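Long-range contacts in dihydroorotase (Agrobacterium tumefaciens, PDB 2OGJ), which deacetylates acetyl-(R)-mandelate in vitro as an esterase, and acetyl glycolate less efficiently, with a binuclear zinc centre in a TIM barrel: residues S239-D244 and F272-A277; D246-A251 and I279-L284. All coordinates share one frame; numbering follows the deposited sequence.

Contact 1: S239-D244 and F272-A277; sequences SSIMED and FKVAEA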
ATOM      1  N   SER A 239     -18.934   3.690  18.702  1.00 53.89           N
ATOM      2  CA  SER A 239     -18.190   4.751  19.382  1.00 52.98           C
ATOM      3  C   SER A 239     -18.947   5.348  20.559  1.00 51.43           C
ATOM      4  O   SER A 239     -18.373   6.054  21.372  1.00 50.16           O
ATOM      5  CB  SER A 239     -17.804   5.855  18.377  1.00 52.15           C
ATOM      6  OG  SER A 239     -18.777   6.004  17.342  1.00 53.22           O
ATOM      7  N   SER A 240     -20.234   5.045  20.651  1.00 52.21           N
ATOM      8  CA  SER A 240     -21.082   5.564  21.724  1.00 54.08           C
ATOM      9  C   SER A 240     -20.807   4.913  23.076  1.00 55.82           C
ATOM     10  O   SER A 240     -20.731   3.693  23.176  1.00 56.77           O
ATOM     11  CB  SER A 240     -22.555   5.367  21.362  1.00 51.13           C
ATOM     12  OG  SER A 240     -23.376   5.549  22.497  1.00 50.93           O
ATOM     13  N   ILE A 241     -20.666   5.722  24.119  1.00 57.36           N
ATOM     14  CA  ILE A 241     -20.413   5.175  25.443  1.00 60.61           C
ATOM     15  C   ILE A 241     -21.672   4.580  26.063  1.00 63.52           C
ATOM     16  O   ILE A 241     -21.626   4.046  27.167  1.00 64.72           O
ATOM     17  CB  ILE A 241     -19.877   6.250  26.414  1.00 60.38           C
ATOM     18  CG1 ILE A 241     -20.964   7.308  26.684  1.00 58.67           C
ATOM     19  CG2 ILE A 241     -18.616   6.866  25.830  1.00 60.26           C
ATOM     20  CD1 ILE A 241     -20.657   8.255  27.828  1.00 54.70           C
HETATM   21  N   MSE A 242     -22.796   4.663  25.357  1.00 65.80           N
HETATM   22  CA  MSE A 242     -24.044   4.139  25.898  1.00 67.43           C
HETATM   23  C   MSE A 242     -24.432   2.767  25.335  1.00 68.48           C
HETATM   24  O   MSE A 242     -25.324   2.102  25.864  1.00 69.82           O
HETATM   25  CB  MSE A 242     -25.170   5.165  25.690  1.00 69.39           C
HETATM   26  CG  MSE A 242     -26.006   5.471  26.951  1.00 70.71           C
HETATM   27 SE   MSE A 242     -25.045   5.587  28.500  1.00 91.43          SE
HETATM   28  CE  MSE A 242     -23.941   6.907  28.120  1.00 72.97           C
ATOM     29  N   GLU A 243     -23.748   2.332  24.280  1.00 68.56           N
ATOM     30  CA  GLU A 243     -24.009   1.028  23.665  1.00 68.74           C
ATOM     31  C   GLU A 243     -23.136  -0.084  24.272  1.00 68.75           C
ATOM     32  O   GLU A 243     -23.387  -1.274  24.075  1.00 69.12           O
ATOM     33  CB  GLU A 243     -23.754   1.108  22.159  1.00 68.25           C
ATOM     34  CG  GLU A 243     -22.497   1.897  21.817  1.00 69.14           C
ATOM     35  CD  GLU A 243     -21.953   1.623  20.430  1.00 68.95           C
ATOM     36  OE1 GLU A 243     -22.754   1.430  19.485  1.00 68.85           O
ATOM     37  OE2 GLU A 243     -20.708   1.620  20.290  1.00 68.22           O
ATOM     38  N   ASP A 244     -22.111   0.317  25.014  1.00 69.52           N
ATOM     39  CA  ASP A 244     -21.184  -0.623  25.635  1.00 69.58           C
ATOM     40  C   ASP A 244     -20.931  -0.248  27.091  1.00 69.66           C
ATOM     41  O   ASP A 244     -20.182   0.690  27.372  1.00 69.94           O
ATOM     42  CB  ASP A 244     -19.856  -0.607  24.873  1.00 69.42           C
ATOM     43  CG  ASP A 244     -18.895  -1.693  25.325  1.00 70.63           C
ATOM     44  OD1 ASP A 244     -18.971  -2.135  26.493  1.00 70.02           O
ATOM     45  OD2 ASP A 244     -18.044  -2.095  24.499  1.00 72.49           O
ATOM     46  N   PHE A 272     -28.208  13.840  22.094  1.00 47.28           N
ATOM     47  CA  PHE A 272     -28.902  14.260  23.311  1.00 47.79           C
ATOM     48  C   PHE A 272     -29.062  13.059  24.225  1.00 47.61           C
ATOM     49  O   PHE A 272     -28.862  13.154  25.439  1.00 46.22           O
ATOM     50  CB  PHE A 272     -30.301  14.767  22.989  1.00 47.93           C
ATOM     51  CG  PHE A 272     -30.341  16.150  22.453  1.00 47.24           C
ATOM     52  CD1 PHE A 272     -30.001  17.232  23.257  1.00 48.00           C
ATOM     53  CD2 PHE A 272     -30.791  16.387  21.163  1.00 47.96           C
ATOM     54  CE1 PHE A 272     -30.117  18.540  22.791  1.00 46.23           C
ATOM     55  CE2 PHE A 272     -30.912  17.693  20.680  1.00 48.88           C
ATOM     56  CZ  PHE A 272     -30.575  18.770  21.502  1.00 48.36           C
ATOM     57  N   LYS A 273     -29.449  11.934  23.623  1.00 48.25           N
ATOM     58  CA  LYS A 273     -29.662  10.691  24.342  1.00 48.96           C
ATOM     59  C   LYS A 273     -28.414  10.218  25.076  1.00 49.50           C
ATOM     60  O   LYS A 273     -28.487   9.891  26.259  1.00 50.95           O
ATOM     61  CB  LYS A 273     -30.179   9.632  23.376  1.00 47.99           C
ATOM     62  CG  LYS A 273     -31.428  10.132  22.679  1.00 51.09           C
ATOM     63  CD  LYS A 273     -32.162   9.088  21.863  1.00 53.42           C
ATOM     64  CE  LYS A 273     -33.503   9.662  21.377  1.00 55.31           C
ATOM     65  NZ  LYS A 273     -34.267   8.745  20.470  1.00 57.86           N
ATOM     66  N   VAL A 274     -27.269  10.195  24.403  1.00 49.50           N
ATOM     67  CA  VAL A 274     -26.040   9.766  25.062  1.00 49.88           C
ATOM     68  C   VAL A 274     -25.748  10.679  26.244  1.00 50.27           C
ATOM     69  O   VAL A 274     -25.494  10.206  27.350  1.00 49.72           O
ATOM     70  CB  VAL A 274     -24.823   9.790  24.109  1.00 50.85           C
ATOM     71  CG1 VAL A 274     -23.542   9.619  24.903  1.00 49.49           C
ATOM     72  CG2 VAL A 274     -24.948   8.676  23.081  1.00 48.54           C
ATOM     73  N   ALA A 275     -25.802  11.987  26.013  1.00 52.49           N
ATOM     74  CA  ALA A 275     -25.532  12.976  27.055  1.00 53.68           C
ATOM     75  C   ALA A 275     -26.499  12.908  28.229  1.00 54.43           C
ATOM     76  O   ALA A 275     -26.101  13.093  29.379  1.00 52.99           O
ATOM     77  CB  ALA A 275     -25.549  14.381  26.454  1.00 54.48           C
ATOM     78  N   GLU A 276     -27.768  12.657  27.935  1.00 58.24           N
ATOM     79  CA  GLU A 276     -28.780  12.583  28.981  1.00 60.23           C
ATOM     80  C   GLU A 276     -28.410  11.452  29.909  1.00 61.14           C
ATOM     81  O   GLU A 276     -28.224  11.637  31.110  1.00 61.70           O
ATOM     82  CB  GLU A 276     -30.162  12.315  28.381  1.00 63.45           C
ATOM     83  CG  GLU A 276     -31.300  12.926  29.179  1.00 68.11           C
ATOM     84  CD  GLU A 276     -32.664  12.371  28.800  1.00 69.60           C
ATOM     85  OE1 GLU A 276     -32.977  12.301  27.587  1.00 69.69           O
ATOM     86  OE2 GLU A 276     -33.436  12.012  29.722  1.00 70.05           O
ATOM     87  N   ALA A 277     -28.289  10.271  29.331  1.00 61.23           N
ATOM     88  CA  ALA A 277     -27.929   9.097  30.098  1.00 57.70           C
ATOM     89  C   ALA A 277     -26.625   9.295  30.879  1.00 56.98           C
ATOM     90  O   ALA A 277     -26.497   8.863  32.025  1.00 54.64           O
ATOM     91  CB  ALA A 277     -27.812   7.911  29.170  1.00 57.62           C
TER

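Contact 2: D246-A251 and I279-L284; sequences DLFNLA and IARGLL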
ATOM      1  N   ASP A 246     -19.115  -1.589  29.160  1.00 67.49           N
ATOM      2  CA  ASP A 246     -17.691  -1.718  29.472  1.00 66.47           C
ATOM      3  C   ASP A 246     -17.017  -0.400  29.143  1.00 65.04           C
ATOM      4  O   ASP A 246     -16.179   0.088  29.915  1.00 64.81           O
ATOM      5  CB  ASP A 246     -17.054  -2.832  28.645  1.00 67.23           C
ATOM      6  CG  ASP A 246     -17.545  -4.197  29.044  1.00 67.02           C
ATOM      7  OD1 ASP A 246     -17.381  -5.149  28.254  1.00 66.63           O
ATOM      8  OD2 ASP A 246     -18.093  -4.314  30.158  1.00 68.36           O
ATOM      9  N   LEU A 247     -17.393   0.165  27.991  1.00 61.97           N
ATOM     10  CA  LEU A 247     -16.851   1.438  27.538  1.00 60.00           C
ATOM     11  C   LEU A 247     -17.270   2.530  28.511  1.00 60.31           C
ATOM     12  O   LEU A 247     -16.447   3.349  28.938  1.00 58.86           O
ATOM     13  CB  LEU A 247     -17.378   1.793  26.144  1.00 57.85           C
ATOM     14  CG  LEU A 247     -16.582   2.798  25.294  1.00 55.01           C
ATOM     15  CD1 LEU A 247     -17.540   3.733  24.634  1.00 53.80           C
ATOM     16  CD2 LEU A 247     -15.587   3.598  26.122  1.00 53.78           C
ATOM     17  N   PHE A 248     -18.558   2.538  28.856  1.00 60.14           N
ATOM     18  CA  PHE A 248     -19.071   3.544  29.772  1.00 61.45           C
ATOM     19  C   PHE A 248     -18.321   3.498  31.082  1.00 61.51           C
ATOM     20  O   PHE A 248     -17.942   4.534  31.619  1.00 62.60           O
ATOM     21  CB  PHE A 248     -20.557   3.360  30.066  1.00 62.30           C
ATOM     22  CG  PHE A 248     -21.128   4.463  30.916  1.00 64.06           C
ATOM     23  CD1 PHE A 248     -21.614   5.635  30.330  1.00 65.33           C
ATOM     24  CD2 PHE A 248     -21.117   4.361  32.303  1.00 63.66           C
ATOM     25  CE1 PHE A 248     -22.074   6.691  31.115  1.00 65.43           C
ATOM     26  CE2 PHE A 248     -21.570   5.403  33.094  1.00 64.92           C
ATOM     27  CZ  PHE A 248     -22.051   6.576  32.497  1.00 66.16           C
ATOM     28  N   ASN A 249     -18.096   2.297  31.605  1.00 61.43           N
ATOM     29  CA  ASN A 249     -17.400   2.133  32.862  1.00 60.45           C
ATOM     30  C   ASN A 249     -15.973   2.630  32.754  1.00 56.78           C
ATOM     31  O   ASN A 249     -15.420   3.186  33.713  1.00 55.65           O
ATOM     32  CB  ASN A 249     -17.505   0.687  33.333  1.00 63.91           C
ATOM     33  CG  ASN A 249     -18.951   0.283  33.553  1.00 67.54           C
ATOM     34  OD1 ASN A 249     -19.748   1.060  34.086  1.00 20.56           O
ATOM     35  ND2 ASN A 249     -19.299  -0.931  33.146  1.00 20.56           N
ATOM     36  N   LEU A 250     -15.361   2.446  31.595  1.00 53.26           N
ATOM     37  CA  LEU A 250     -13.991   2.895  31.418  1.00 50.71           C
ATOM     38  C   LEU A 250     -13.934   4.424  31.301  1.00 48.57           C
ATOM     39  O   LEU A 250     -13.069   5.057  31.889  1.00 47.02           O
ATOM     40  CB  LEU A 250     -13.366   2.226  30.184  1.00 49.11           C
ATOM     41  CG  LEU A 250     -11.897   2.576  29.924  1.00 48.26           C
ATOM     42  CD1 LEU A 250     -11.077   2.275  31.150  1.00 45.59           C
ATOM     43  CD2 LEU A 250     -11.375   1.802  28.736  1.00 48.94           C
ATOM     44  N   ALA A 251     -14.866   5.013  30.559  1.00 49.03           N
ATOM     45  CA  ALA A 251     -14.903   6.466  30.387  1.00 50.04           C
ATOM     46  C   ALA A 251     -15.076   7.153  31.739  1.00 50.60           C
ATOM     47  O   ALA A 251     -14.416   8.153  32.040  1.00 50.22           O
ATOM     48  CB  ALA A 251     -16.045   6.846  29.463  1.00 50.04           C
ATOM     49  N   ILE A 279     -25.217  12.187  31.981  1.00 57.10           N
ATOM     50  CA  ILE A 279     -25.413  13.127  33.079  1.00 56.65           C
ATOM     51  C   ILE A 279     -26.280  12.567  34.209  1.00 55.62           C
ATOM     52  O   ILE A 279     -26.047  12.869  35.384  1.00 54.37           O
ATOM     53  CB  ILE A 279     -25.983  14.466  32.546  1.00 56.00           C
ATOM     54  CG1 ILE A 279     -24.947  15.112  31.622  1.00 54.67           C
ATOM     55  CG2 ILE A 279     -26.299  15.423  33.696  1.00 55.31           C
ATOM     56  CD1 ILE A 279     -25.489  16.224  30.725  1.00 61.17           C
ATOM     57  N   ALA A 280     -27.266  11.748  33.864  1.00 54.44           N
ATOM     58  CA  ALA A 280     -28.113  11.144  34.894  1.00 54.30           C
ATOM     59  C   ALA A 280     -27.298  10.177  35.770  1.00 54.16           C
ATOM     60  O   ALA A 280     -27.648   9.921  36.920  1.00 53.67           O
ATOM     61  CB  ALA A 280     -29.284  10.405  34.251  1.00 54.07           C
ATOM     62  N   ARG A 281     -26.213   9.642  35.213  1.00 54.68           N
ATOM     63  CA  ARG A 281     -25.350   8.721  35.950  1.00 54.73           C
ATOM     64  C   ARG A 281     -24.164   9.453  36.564  1.00 54.33           C
ATOM     65  O   ARG A 281     -23.194   8.817  36.995  1.00 54.94           O
ATOM     66  CB  ARG A 281     -24.820   7.607  35.042  1.00 57.34           C
ATOM     67  CG  ARG A 281     -25.868   6.627  34.515  1.00 59.28           C
ATOM     68  CD  ARG A 281     -25.313   5.206  34.613  1.00 62.55           C
ATOM     69  NE  ARG A 281     -25.310   4.472  33.348  1.00 64.79           N
ATOM     70  CZ  ARG A 281     -24.476   3.466  33.085  1.00 67.09           C
ATOM     71  NH1 ARG A 281     -23.583   3.088  33.996  1.00 67.37           N
ATOM     72  NH2 ARG A 281     -24.531   2.836  31.915  1.00 66.57           N
ATOM     73  N   GLY A 282     -24.239  10.781  36.588  1.00 53.18           N
ATOM     74  CA  GLY A 282     -23.174  11.578  37.168  1.00 52.53           C
ATOM     75  C   GLY A 282     -21.982  11.876  36.269  1.00 53.69           C
ATOM     76  O   GLY A 282     -21.025  12.511  36.723  1.00 53.51           O
ATOM     77  N   LEU A 283     -21.975  11.356  34.968  1.00 54.29           N
ATOM     78  CA  LEU A 283     -20.838  11.671  34.102  1.00 54.11           C
ATOM     79  C   LEU A 283     -21.072  12.944  33.302  1.00 54.60           C
ATOM     80  O   LEU A 283     -21.876  12.984  32.359  1.00 55.07           O
ATOM     81  CB  LEU A 283     -20.519  10.516  33.142  1.00 53.04           C
ATOM     82  CG  LEU A 283     -19.210  10.667  32.340  1.00 50.80           C
ATOM     83  CD1 LEU A 283     -18.035  10.929  33.289  1.00 46.55           C
ATOM     84  CD2 LEU A 283     -18.964   9.400  31.500  1.00 50.52           C
ATOM     85  N   LEU A 284     -20.368  13.994  33.703  1.00 53.65           N
ATOM     86  CA  LEU A 284     -20.463  15.283  33.037  1.00 51.82           C
ATOM     87  C   LEU A 284     -19.288  15.509  32.099  1.00 50.00           C
ATOM     88  O   LEU A 284     -18.205  14.927  32.270  1.00 50.75           O
ATOM     89  CB  LEU A 284     -20.471  16.407  34.071  1.00 51.47           C
ATOM     90  CG  LEU A 284     -21.822  16.943  34.511  1.00 51.61           C
ATOM     91  CD1 LEU A 284     -22.730  15.806  34.935  1.00 51.58           C
ATOM     92  CD2 LEU A 284     -21.593  17.928  35.625  1.00 49.86           C
TER

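Contact 1: S239-D244 and F272-A277
No ring or planar polar group sits between S239-D244 and F272-A277, so the contact has no stacked faces or edges; aliphatic branches and a selenomethionine side chain fill it. In this TIM barrel the loop leading from strand 228-230 into helix 245-253 folds here as an ST turn inside a type I turn, S240 to E243, and packs against helix 272-280. In the ST turn, S240 OG stands anti to its backbone N (chi1 166°) and accepts a fairly straight bond from M242 N at 3.0 Å. The same oxygen faces V274 CG2, 3.5 Å away. V274 works as a fork: while CG2 meets the serine, CG1, anti to the backbone N, meets I241 CG1 at 3.9 Å, the two side chains crossing obliquely. I241 holds CG1 in the crowded position between N and carbonyl carbon (chi1 66°). F233 packs on both I241 and V274, and zinc ligand H231 lies about 9 Å from I241, side chain to side chain. M242, modelled as selenomethionine, bends at chi2 and chi3 and reaches A277, about one turn after V274: M242 SE lies 3.7 Å from A277 CB, and M242 CE rests 3.7 Å from V274 O.

Contact 2: D246-A251 and I279-L284
A cation-pi pair carries the polar half of the meeting between D246-A251 and I279-L284. R281 reaches across tip to tip with F248 and lays its guanidinium over one face of the ring, CZ standing 3.8 Å from the ring centroid. The placement is offset toward the CD2-CE2 rim, and the two planes are inclined by 31°, so the guanidinium lies tilted over the ring, not parallel to it. Bends at chi2 and chi3 of R281 fold the chain over the phenyl group; CB lies against F248 CZ, and CD against CE2 and CZ. N249 OD1 sits at the edge of the guanidinium, 4.3 Å from R281 NH1, too far for a bond; the stronger polar partner is E245, whose OE1 forms a salt bridge with R281 NH2. The guanidinium thus has two partners, the face of F248 and, through NH2, the carboxylate of E245.

The apolar half belongs to L283. One branch does the touching: CD2 approaches F248 CE1 at 4.1 Å and A251 CB at 4.4 Å, bridging two residues of the same helix.

Backbone bonding presents these side chains. Helix 272-280 ends in a Schellman motif with G282 as its C-prime residue at positive phi, and G282 N bonds to I279 O at 3.0 Å. R281 and L283, on either side of the glycine in sequence, both direct CB at segment 246-251.

Helix 245-253, backed on its L247 and L250 side by helix 216-222, thus meets the C-terminal end of helix 272-280, the next helix of the barrel after strand 260-262.

Contacts 1 and 2 join the same two neighbouring beta-alpha units of the barrel, each using helix 272-280, but differ in burial. Contact 1 is the buried one, nearer the zinc site and largely apolar; it sets the loop before helix 245-253 against the body of helix 272-280. Contact 2, only partly buried, pairs helix 245-253 itself with the capped end of helix 272-280 and adds a charged group over an aromatic ring. The two are continuous: F248 packs on I241 and on the CE tip of M242. Beyond them, D244 and D246 form salt bridges with K196 and K199, respectively, of the second subunit.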